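Side-chain contacts in Na-translocating NADH-quinone reductase subunit C NqrC (Shewanella oneidensis, PDB 4XHF), which is a subunit of a membrane-bound respiratory complex and carries covalently attached flavin mononucleotide on its soluble part: residues K78-A83 with A114-V119; H166-G171 with T221-G226; G173-D178 with D215-A220. One frame throughout, in Å; residues are numbered along the deposited sequence.

Contacts 2 and 3 belong to one site, the pocket for flavin mononucleotide. Their centres are about 6 Å apart, and the loop that contact 2 closes encloses contact 3. Contact 2 holds the hydrogen-bonding rim of the isoalloxazine and the threonine that carries the flavin phosphate. Contact 3 includes the turn whose Gly219 N bonds the phosphate, and Gly173 against one face of the flavin near N3. The two touch directly, for instance where Thr223 CG2 meets Val176 CG1 at 3.5 Å. Contact 1 lies on the opposite side of the chain's centre, with its centre about 29 Å from that of contact 2 and 32 Å from that of contact 3. It has no part in the pocket.

Contact 1 (K78-A83 with A114-V119)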
loop_
_atom_site.group_PDB
_atom_site.type_symbol
_atom_site.label_atom_id
_atom_site.label_comp_id
_atom_site.label_asym_id
_atom_site.label_seq_id
_atom_site.Cartn_x
_atom_site.Cartn_y
_atom_site.Cartn_z
ATOM N N LYS A 78 -17.207 4.824 0.499
ATOM C CA LYS A 78 -18.152 4.017 -0.268
ATOM C C LYS A 78 -17.465 3.330 -1.443
ATOM O O LYS A 78 -16.479 3.832 -1.981
ATOM C CB LYS A 78 -19.310 4.884 -0.778
ATOM C CG LYS A 78 -20.311 4.134 -1.658
ATOM C CD LYS A 78 -21.513 4.994 -2.036
ATOM C CE LYS A 78 -21.139 6.107 -3.005
ATOM N NZ LYS A 78 -20.641 5.583 -4.311
ATOM N N VAL A 79 -17.999 2.176 -1.833
ATOM C CA VAL A 79 -17.508 1.447 -2.993
ATOM C C VAL A 79 -18.042 2.084 -4.274
ATOM O O VAL A 79 -19.250 2.277 -4.422
ATOM C CB VAL A 79 -17.925 -0.045 -2.932
ATOM C CG1 VAL A 79 -17.542 -0.785 -4.214
ATOM C CG2 VAL A 79 -17.296 -0.722 -1.725
ATOM N N ASP A 80 -17.132 2.418 -5.184
ATOM C CA ASP A 80 -17.498 2.928 -6.503
ATOM C C ASP A 80 -17.385 1.831 -7.560
ATOM O O ASP A 80 -16.651 0.858 -7.386
ATOM C CB ASP A 80 -16.617 4.118 -6.890
ATOM C CG ASP A 80 -16.965 5.380 -6.119
ATOM O OD1 ASP A 80 -18.028 5.415 -5.463
ATOM O OD2 ASP A 80 -16.176 6.345 -6.178
ATOM N N SER A 81 -18.110 2.009 -8.658
ATOM C CA SER A 81 -18.225 0.985 -9.690
ATOM C C SER A 81 -17.259 1.225 -10.846
ATOM O O SER A 81 -17.056 2.362 -11.272
ATOM C CB SER A 81 -19.660 0.940 -10.222
ATOM O OG SER A 81 -20.598 0.834 -9.166
ATOM N N ASP A 82 -16.671 0.146 -11.354
ATOM C CA ASP A 82 -15.836 0.216 -12.547
ATOM C C ASP A 82 -15.890 -1.117 -13.281
ATOM O O ASP A 82 -15.854 -2.180 -12.661
ATOM C CB ASP A 82 -14.392 0.571 -12.189
ATOM C CG ASP A 82 -13.569 0.964 -13.404
ATOM O OD1 ASP A 82 -13.160 0.061 -14.165
ATOM O OD2 ASP A 82 -13.329 2.175 -13.597
ATOM N N ALA A 83 -15.981 -1.053 -14.605
ATOM C CA ALA A 83 -16.126 -2.249 -15.422
ATOM C C ALA A 83 -14.878 -3.130 -15.366
ATOM O O ALA A 83 -14.976 -4.358 -15.412
ATOM C CB ALA A 83 -16.434 -1.861 -16.856
ATOM N N ALA A 114 -6.150 11.375 -6.204
ATOM C CA ALA A 114 -7.337 10.843 -6.858
ATOM C C ALA A 114 -8.496 10.789 -5.873
ATOM O O ALA A 114 -8.288 10.690 -4.665
ATOM C CB ALA A 114 -7.060 9.461 -7.424
ATOM N N ASN A 115 -9.718 10.855 -6.388
ATOM C CA ASN A 115 -10.900 10.760 -5.542
ATOM C C ASN A 115 -11.149 9.319 -5.117
ATOM O O ASN A 115 -11.604 9.064 -4.001
ATOM C CB ASN A 115 -12.128 11.313 -6.265
ATOM C CG ASN A 115 -12.043 12.808 -6.498
ATOM O OD1 ASN A 115 -11.341 13.522 -5.782
ATOM N ND2 ASN A 115 -12.765 13.292 -7.502
ATOM N N ASP A 116 -10.841 8.387 -6.015
ATOM C CA ASP A 116 -11.038 6.962 -5.765
ATOM C C ASP A 116 -9.712 6.215 -5.709
ATOM O O ASP A 116 -8.768 6.549 -6.424
ATOM C CB ASP A 116 -11.920 6.335 -6.849
ATOM C CG ASP A 116 -13.296 6.969 -6.929
ATOM O OD1 ASP A 116 -13.718 7.611 -5.945
ATOM O OD2 ASP A 116 -13.957 6.818 -7.977
ATOM N N ALA A 117 -9.657 5.195 -4.857
ATOM C CA ALA A 117 -8.495 4.322 -4.759
ATOM C C ALA A 117 -8.911 2.871 -4.972
ATOM O O ALA A 117 -10.010 2.470 -4.590
ATOM C CB ALA A 117 -7.821 4.489 -3.411
ATOM N N ARG A 118 -8.032 2.094 -5.595
ATOM C CA ARG A 118 -8.265 0.667 -5.768
ATOM C C ARG A 118 -7.681 -0.088 -4.587
ATOM O O ARG A 118 -6.497 0.043 -4.293
ATOM C CB ARG A 118 -7.651 0.164 -7.072
ATOM C CG ARG A 118 -7.733 -1.346 -7.251
ATOM C CD ARG A 118 -7.122 -1.764 -8.571
ATOM N NE ARG A 118 -5.744 -1.300 -8.697
ATOM C CZ ARG A 118 -5.068 -1.255 -9.840
ATOM N NH1 ARG A 118 -5.639 -1.645 -10.971
ATOM N NH2 ARG A 118 -3.818 -0.814 -9.853
ATOM N N VAL A 119 -8.519 -0.875 -3.923
ATOM C CA VAL A 119 -8.094 -1.659 -2.771
ATOM C C VAL A 119 -8.460 -3.120 -2.987
ATOM O O VAL A 119 -9.243 -3.444 -3.880
ATOM C CB VAL A 119 -8.734 -1.144 -1.463
ATOM C CG1 VAL A 119 -8.321 0.291 -1.202
ATOM C CG2 VAL A 119 -10.250 -1.252 -1.518
#
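Asp80 and Asp116 form a close carboxylate pair at the surface of the antiparallel sheet. It is a contact of side chains alone, and no backbone hydrogen bond joins 78-83 to 114-119. Asp80 OD2 does the touching. It lies 2.8 Å from Asp116 OD1 and 2.9 Å from Asp116 OD2, so it faces the fork between the two oxygens. It comes to that fork tilted out of the plane of the Asp116 carboxylate. The two carboxylate planes are 67° apart, and the side chains cross at about a right angle. In both residues CG stands beside the backbone N, opposite the carbonyl carbon, and this brings the two carboxylates together.

The reason for the meeting is the strand order. Strands 79-80 and 113-123 flank strand 67-73 on its two edges, both antiparallel to it. Asp80 shares backbone hydrogen bonds with Leu71, and Ala117 with Ile72. The two aspartates therefore reach toward each other across the central strand, and both rest on Asn73.

Two full negative charges so close would repel. The spacing is consistent with a raised pKa and a proton on one of the pair, though the coordinates do not say which. Lys78 probably offsets part of the charge. Its NZ makes a salt bridge to Asp80 OD1, 2.9 Å away, and meets that oxygen nearly along its C-O bond. The lysine chain runs extended through chi2 and then curls at chi3 and chi4 (70° and 63°), which turns NZ back to the aspartate two residues on.

Contact 2 (H166-G171 with T221-G226); sequences HGETPG and TMTGRG. With FMN (flavin mononucleotide), chain E.
The CA atoms of Glu168 and Thr223 lie 7.4 Å apart, where the loop after strand 158-165 passes the first turn of helix 221-234. Their side chains come from opposite directions. Thr223 OG1 donates to Glu168 OE1 at 2.6 Å, on the anti side of the carboxylate and 20° out of its plane. The same hydroxyl accepts from FMN N3, with an N-H...O angle of 163°. The modelled separation there is unusually short, so its exact value is doubtful. Thr223 OG1 thus bridges flavin and glutamate. A bend of the Glu168 chain at chi2 (-69°) turns its carboxylate toward Thr223 OG1. This carboxylate is buried, but Leu141 N, Trp142 N and Ser143 OG satisfy it and fix its rotation.

Further bonds hold the flavin at its rim. Thr223 N reaches FMN O2 at 2.8 Å, and Thr169 N reaches FMN O4 at 3.3 Å. Thr169 OG1 donates to FMN N5 at 2.8 Å. At the start of the helix, Thr221 N meets FMN O5' at 2.9 Å, and Met222 N meets FMN O4' at 3.2 Å. Thr221 OG1 is bonded to FMN P at 1.6 Å. This phosphoester link to a threonine marks the covalent flavin site of the NqrC-type FMN-binding domain.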
loop_
_atom_site.group_PDB
_atom_site.type_symbol
_atom_site.label_atom_id
_atom_site.label_comp_id
_atom_site.label_asym_id
_atom_site.label_seq_id
_atom_site.Cartn_x
_atom_site.Cartn_y
_atom_site.Cartn_z
ATOM N N HIS A 166 10.481 3.120 -7.679
ATOM C CA HIS A 166 11.144 4.260 -7.064
ATOM C C HIS A 166 12.171 4.844 -8.024
ATOM O O HIS A 166 12.457 4.264 -9.072
ATOM C CB HIS A 166 11.821 3.852 -5.754
ATOM C CG HIS A 166 13.080 3.068 -5.948
ATOM N ND1 HIS A 166 14.325 3.656 -5.985
ATOM C CD2 HIS A 166 13.285 1.741 -6.129
ATOM C CE1 HIS A 166 15.244 2.727 -6.173
ATOM N NE2 HIS A 166 14.640 1.557 -6.265
ATOM N N GLY A 167 12.720 5.997 -7.657
ATOM C CA GLY A 167 13.766 6.638 -8.433
ATOM C C GLY A 167 14.891 7.131 -7.539
ATOM O O GLY A 167 15.667 8.006 -7.921
ATOM N N GLU A 168 14.966 6.568 -6.337
ATOM C CA GLU A 168 16.002 6.925 -5.374
ATOM C C GLU A 168 17.369 6.426 -5.833
ATOM O O GLU A 168 17.465 5.478 -6.614
ATOM C CB GLU A 168 15.670 6.347 -3.996
ATOM C CG GLU A 168 14.282 6.706 -3.476
ATOM C CD GLU A 168 14.147 8.175 -3.121
ATOM O OE1 GLU A 168 14.346 8.520 -1.938
ATOM O OE2 GLU A 168 13.833 8.983 -4.020
ATOM N N THR A 169 18.422 7.063 -5.330
ATOM C CA THR A 169 19.789 6.745 -5.731
ATOM C C THR A 169 20.118 5.270 -5.483
ATOM O O THR A 169 19.979 4.792 -4.357
ATOM C CB THR A 169 20.805 7.623 -4.969
ATOM O OG1 THR A 169 20.384 8.992 -5.015
ATOM C CG2 THR A 169 22.189 7.502 -5.581
ATOM N N PRO A 170 20.544 4.540 -6.533
ATOM C CA PRO A 170 20.957 3.148 -6.314
ATOM C C PRO A 170 22.165 3.050 -5.391
ATOM O O PRO A 170 23.090 3.854 -5.516
ATOM C CB PRO A 170 21.306 2.651 -7.721
ATOM C CG PRO A 170 20.608 3.568 -8.646
ATOM C CD PRO A 170 20.589 4.900 -7.961
ATOM N N GLY A 171 22.155 2.078 -4.485
ATOM C CA GLY A 171 23.229 1.915 -3.524
ATOM C C GLY A 171 22.953 2.652 -2.226
ATOM O O GLY A 171 23.583 2.377 -1.203
ATOM N N THR A 221 18.702 7.668 5.253
ATOM C CA THR A 221 17.646 7.962 6.212
ATOM C C THR A 221 16.507 8.761 5.585
ATOM O O THR A 221 15.342 8.565 5.927
ATOM C CB THR A 221 18.207 8.738 7.419
ATOM O OG1 THR A 221 19.293 8.002 7.995
ATOM C CG2 THR A 221 17.136 8.954 8.478
ATOM N N MET A 222 16.844 9.658 4.663
ATOM C CA MET A 222 15.857 10.564 4.085
ATOM C C MET A 222 14.820 9.812 3.255
ATOM O O MET A 222 13.644 10.175 3.243
ATOM C CB MET A 222 16.551 11.625 3.229
ATOM C CG MET A 222 17.375 12.620 4.035
ATOM S SD MET A 222 16.380 13.617 5.166
ATOM C CE MET A 222 15.435 14.610 4.013
ATOM N N THR A 223 15.259 8.767 2.560
ATOM C CA THR A 223 14.347 7.916 1.806
ATOM C C THR A 223 13.361 7.249 2.756
ATOM O O THR A 223 12.159 7.210 2.493
ATOM C CB THR A 223 15.110 6.839 1.006
ATOM O OG1 THR A 223 15.834 7.464 -0.057
ATOM C CG2 THR A 223 14.158 5.806 0.407
ATOM N N GLY A 224 13.882 6.730 3.861
ATOM C CA GLY A 224 13.072 6.020 4.831
ATOM C C GLY A 224 12.000 6.899 5.446
ATOM O O GLY A 224 10.875 6.451 5.666
ATOM N N ARG A 225 12.351 8.149 5.729
ATOM C CA ARG A 225 11.403 9.096 6.304
ATOM C C ARG A 225 10.295 9.407 5.307
ATOM O O ARG A 225 9.173 9.732 5.692
ATOM C CB ARG A 225 12.107 10.387 6.722
ATOM C CG ARG A 225 13.287 10.180 7.654
ATOM C CD ARG A 225 13.190 11.076 8.878
ATOM N NE ARG A 225 14.408 11.026 9.690
ATOM C CZ ARG A 225 15.074 12.090 10.139
ATOM N NH1 ARG A 225 14.659 13.326 9.872
ATOM N NH2 ARG A 225 16.169 11.917 10.866
ATOM N N GLY A 226 10.618 9.310 4.022
ATOM C CA GLY A 226 9.636 9.511 2.975
ATOM C C GLY A 226 8.590 8.414 2.993
ATOM O O GLY A 226 7.391 8.685 2.937
HETATM N N1 FMN E . 19.928 9.491 1.221
HETATM C C2 FMN E . 18.603 8.910 1.089
HETATM O O2 FMN E . 17.957 8.695 2.032
HETATM N N3 FMN E . 18.084 8.594 -0.246
HETATM C C4 FMN E . 18.863 8.865 -1.389
HETATM O O4 FMN E . 18.443 8.615 -2.460
HETATM C C4A FMN E . 20.231 9.480 -1.252
HETATM N N5 FMN E . 21.019 9.761 -2.395
HETATM C C5A FMN E . 22.339 10.355 -2.227
HETATM C C6 FMN E . 23.111 10.629 -3.366
HETATM C C7 FMN E . 24.328 11.261 -3.264
HETATM C C7M FMN E . 25.091 11.590 -4.528
HETATM C C8 FMN E . 24.841 11.569 -2.002
HETATM C C8M FMN E . 26.113 12.450 -1.828
HETATM C C9 FMN E . 24.096 11.218 -0.823
HETATM C C9A FMN E . 22.823 10.647 -0.928
HETATM N N10 FMN E . 22.004 10.358 0.243
HETATM C C10 FMN E . 20.704 9.763 0.053
HETATM C "C1'" FMN E . 22.485 10.643 1.647
HETATM C "C2'" FMN E . 21.682 11.752 2.305
HETATM O "O2'" FMN E . 22.171 12.981 1.857
HETATM C "C3'" FMN E . 21.825 11.693 3.824
HETATM O "O3'" FMN E . 23.185 11.762 4.145
HETATM C "C4'" FMN E . 21.206 10.402 4.400
HETATM O "O4'" FMN E . 19.877 10.278 3.978
HETATM C "C5'" FMN E . 21.224 10.412 5.931
HETATM O "O5'" FMN E . 21.009 9.088 6.365
HETATM P P FMN E . 20.704 8.812 7.911
HETATM O O1P FMN E . 20.579 10.192 8.710
HETATM O O2P FMN E . 21.869 7.923 8.548
#

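Contact 3 (G173-D178 with D215-A220); sequences GDFVTD and DAVSGA. With FMN (flavin mononucleotide), chain E.
Gly173 passes Ala220 at the start of the contact, its N 4.2 Å from Ala220 CB. It also lies against the flavin, with Gly173 CA 4.0 Å from FMN N3, where a CB would clash with FMN O4.

Phe175 makes the main contact. Its CG stands between the backbone N and the carbonyl carbon (chi1 67°), which swings the ring over to Val217 and Ala220. Val217 CG2 sits over one face, 3.7 Å from the ring centroid and 22° off the normal, a CH-pi contact. It is shifted toward the CD1 side of the ring, where its nearest approach to Phe175 CD1 is 3.4 Å. At the CD2-CE2 rim, on the same side of the ring plane as Val217 CG2, Phe175 CE2 packs 3.7 Å from Ala220 CB. Ala220 O lies obliquely to the ring, 3.5 Å from Phe175 CE2.

Val176 follows and lays CG1 over the opposite face, so the phenyl is sandwiched between two valine methyls. Asp178 ends the segment as the N-cap of helix 179-182, and its OD1 accepts from His180 N.

The facing segment turns sharply. A type II beta turn runs from Val217 to Ala220, closed by Ala220 N to Val217 O at 2.8 Å. Gly219 takes the positive phi of this turn. Its N points at the phosphate, with Gly219 N to FMN O2P at 3.3 Å and an almost straight N-H...O angle of 173°. Phe175 packs against the first and last residues of the turn, Val217 and Ala220.

Ala220 is the N-cap of helix 221-234, and that helix meets Phe175 and Val176 through Thr223. Val176 also reaches Val227 farther along the helix and Val163 of strand 158-165, while Trp181 of helix 179-182 meets the Phe175 ring edge-to-face.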
loop_
_atom_site.group_PDB
_atom_site.type_symbol
_atom_site.label_atom_id
_atom_site.label_comp_id
_atom_site.label_asym_id
_atom_site.label_seq_id
_atom_site.Cartn_x
_atom_site.Cartn_y
_atom_site.Cartn_z
ATOM N N GLY A 173 19.265 4.771 -1.611
ATOM C CA GLY A 173 17.835 4.787 -1.361
ATOM C C GLY A 173 17.050 3.664 -2.014
ATOM O O GLY A 173 15.827 3.615 -1.894
ATOM N N ASP A 174 17.742 2.758 -2.700
ATOM C CA ASP A 174 17.071 1.676 -3.418
ATOM C C ASP A 174 16.832 0.459 -2.528
ATOM O O ASP A 174 16.463 -0.609 -3.012
ATOM C CB ASP A 174 17.885 1.267 -4.647
ATOM C CG ASP A 174 19.172 0.553 -4.286
ATOM O OD1 ASP A 174 19.625 -0.293 -5.086
ATOM O OD2 ASP A 174 19.733 0.837 -3.205
ATOM N N PHE A 175 17.041 0.627 -1.227
ATOM C CA PHE A 175 16.770 -0.434 -0.266
ATOM C C PHE A 175 15.279 -0.728 -0.171
ATOM O O PHE A 175 14.881 -1.821 0.230
ATOM C CB PHE A 175 17.300 -0.052 1.117
ATOM C CG PHE A 175 16.569 1.101 1.749
ATOM C CD1 PHE A 175 15.433 0.885 2.509
ATOM C CD2 PHE A 175 17.021 2.399 1.587
ATOM C CE1 PHE A 175 14.761 1.939 3.089
ATOM C CE2 PHE A 175 16.354 3.458 2.166
ATOM C CZ PHE A 175 15.221 3.228 2.918
ATOM N N VAL A 176 14.461 0.256 -0.532
ATOM C CA VAL A 176 13.015 0.163 -0.356
ATOM C C VAL A 176 12.417 -1.047 -1.068
ATOM O O VAL A 176 11.395 -1.574 -0.639
ATOM C CB VAL A 176 12.304 1.441 -0.857
ATOM C CG1 VAL A 176 12.643 2.621 0.037
ATOM C CG2 VAL A 176 12.674 1.741 -2.302
ATOM N N THR A 177 13.061 -1.494 -2.141
ATOM C CA THR A 177 12.582 -2.651 -2.897
ATOM C C THR A 177 13.225 -3.961 -2.432
ATOM O O THR A 177 12.866 -5.035 -2.910
ATOM C CB THR A 177 12.845 -2.482 -4.407
ATOM O OG1 THR A 177 14.247 -2.295 -4.638
ATOM C CG2 THR A 177 12.079 -1.284 -4.949
ATOM N N ASP A 178 14.171 -3.869 -1.500
ATOM C CA ASP A 178 14.850 -5.045 -0.959
ATOM C C ASP A 178 13.921 -5.813 -0.021
ATOM O O ASP A 178 13.508 -5.275 1.007
ATOM C CB ASP A 178 16.124 -4.629 -0.215
ATOM C CG ASP A 178 16.977 -5.816 0.209
ATOM O OD1 ASP A 178 16.522 -6.972 0.081
ATOM O OD2 ASP A 178 18.109 -5.587 0.685
ATOM N N ASP A 215 13.679 -0.594 11.179
ATOM C CA ASP A 215 15.085 -0.248 11.026
ATOM C C ASP A 215 15.303 0.723 9.874
ATOM O O ASP A 215 14.948 0.440 8.730
ATOM C CB ASP A 215 15.932 -1.502 10.796
ATOM C CG ASP A 215 16.059 -2.356 12.039
ATOM O OD1 ASP A 215 16.862 -1.998 12.925
ATOM O OD2 ASP A 215 15.369 -3.393 12.123
ATOM N N ALA A 216 15.880 1.877 10.189
ATOM C CA ALA A 216 16.347 2.794 9.165
ATOM C C ALA A 216 17.593 2.209 8.520
ATOM O O ALA A 216 18.372 1.522 9.180
ATOM C CB ALA A 216 16.641 4.158 9.760
ATOM N N VAL A 217 17.772 2.468 7.231
ATOM C CA VAL A 217 18.979 2.050 6.532
ATOM C C VAL A 217 19.994 3.185 6.587
ATOM O O VAL A 217 19.868 4.175 5.866
ATOM C CB VAL A 217 18.675 1.663 5.076
ATOM C CG1 VAL A 217 19.954 1.313 4.329
ATOM C CG2 VAL A 217 17.711 0.494 5.046
ATOM N N SER A 218 20.992 3.035 7.455
ATOM C CA SER A 218 21.980 4.085 7.688
ATOM C C SER A 218 22.616 4.526 6.374
ATOM O O SER A 218 22.917 3.699 5.513
ATOM C CB SER A 218 23.055 3.601 8.665
ATOM O OG SER A 218 23.760 4.690 9.235
ATOM N N GLY A 219 22.796 5.835 6.223
ATOM C CA GLY A 219 23.299 6.406 4.987
ATOM C C GLY A 219 22.179 6.709 4.007
ATOM O O GLY A 219 22.397 7.366 2.989
ATOM N N ALA A 220 20.980 6.224 4.321
ATOM C CA ALA A 220 19.806 6.439 3.481
ATOM C C ALA A 220 18.576 6.711 4.343
ATOM O O ALA A 220 17.537 6.069 4.183
ATOM C CB ALA A 220 19.569 5.236 2.588
HETATM N N1 FMN E . 19.928 9.491 1.221
HETATM C C2 FMN E . 18.603 8.910 1.089
HETATM O O2 FMN E . 17.957 8.695 2.032
HETATM N N3 FMN E . 18.084 8.594 -0.246
HETATM C C4 FMN E . 18.863 8.865 -1.389
HETATM O O4 FMN E . 18.443 8.615 -2.460
HETATM C C4A FMN E . 20.231 9.480 -1.252
HETATM N N5 FMN E . 21.019 9.761 -2.395
HETATM C C5A FMN E . 22.339 10.355 -2.227
HETATM C C6 FMN E . 23.111 10.629 -3.366
HETATM C C7 FMN E . 24.328 11.261 -3.264
HETATM C C7M FMN E . 25.091 11.590 -4.528
HETATM C C8 FMN E . 24.841 11.569 -2.002
HETATM C C8M FMN E . 26.113 12.450 -1.828
HETATM C C9 FMN E . 24.096 11.218 -0.823
HETATM C C9A FMN E . 22.823 10.647 -0.928
HETATM N N10 FMN E . 22.004 10.358 0.243
HETATM C C10 FMN E . 20.704 9.763 0.053
HETATM C "C1'" FMN E . 22.485 10.643 1.647
HETATM C "C2'" FMN E . 21.682 11.752 2.305
HETATM O "O2'" FMN E . 22.171 12.981 1.857
HETATM C "C3'" FMN E . 21.825 11.693 3.824
HETATM O "O3'" FMN E . 23.185 11.762 4.145
HETATM C "C4'" FMN E . 21.206 10.402 4.400
HETATM O "O4'" FMN E . 19.877 10.278 3.978
HETATM C "C5'" FMN E . 21.224 10.412 5.931
HETATM O "O5'" FMN E . 21.009 9.088 6.365
HETATM P P FMN E . 20.704 8.812 7.911
HETATM O O1P FMN E . 20.579 10.192 8.710
HETATM O O2P FMN E . 21.869 7.923 8.548
#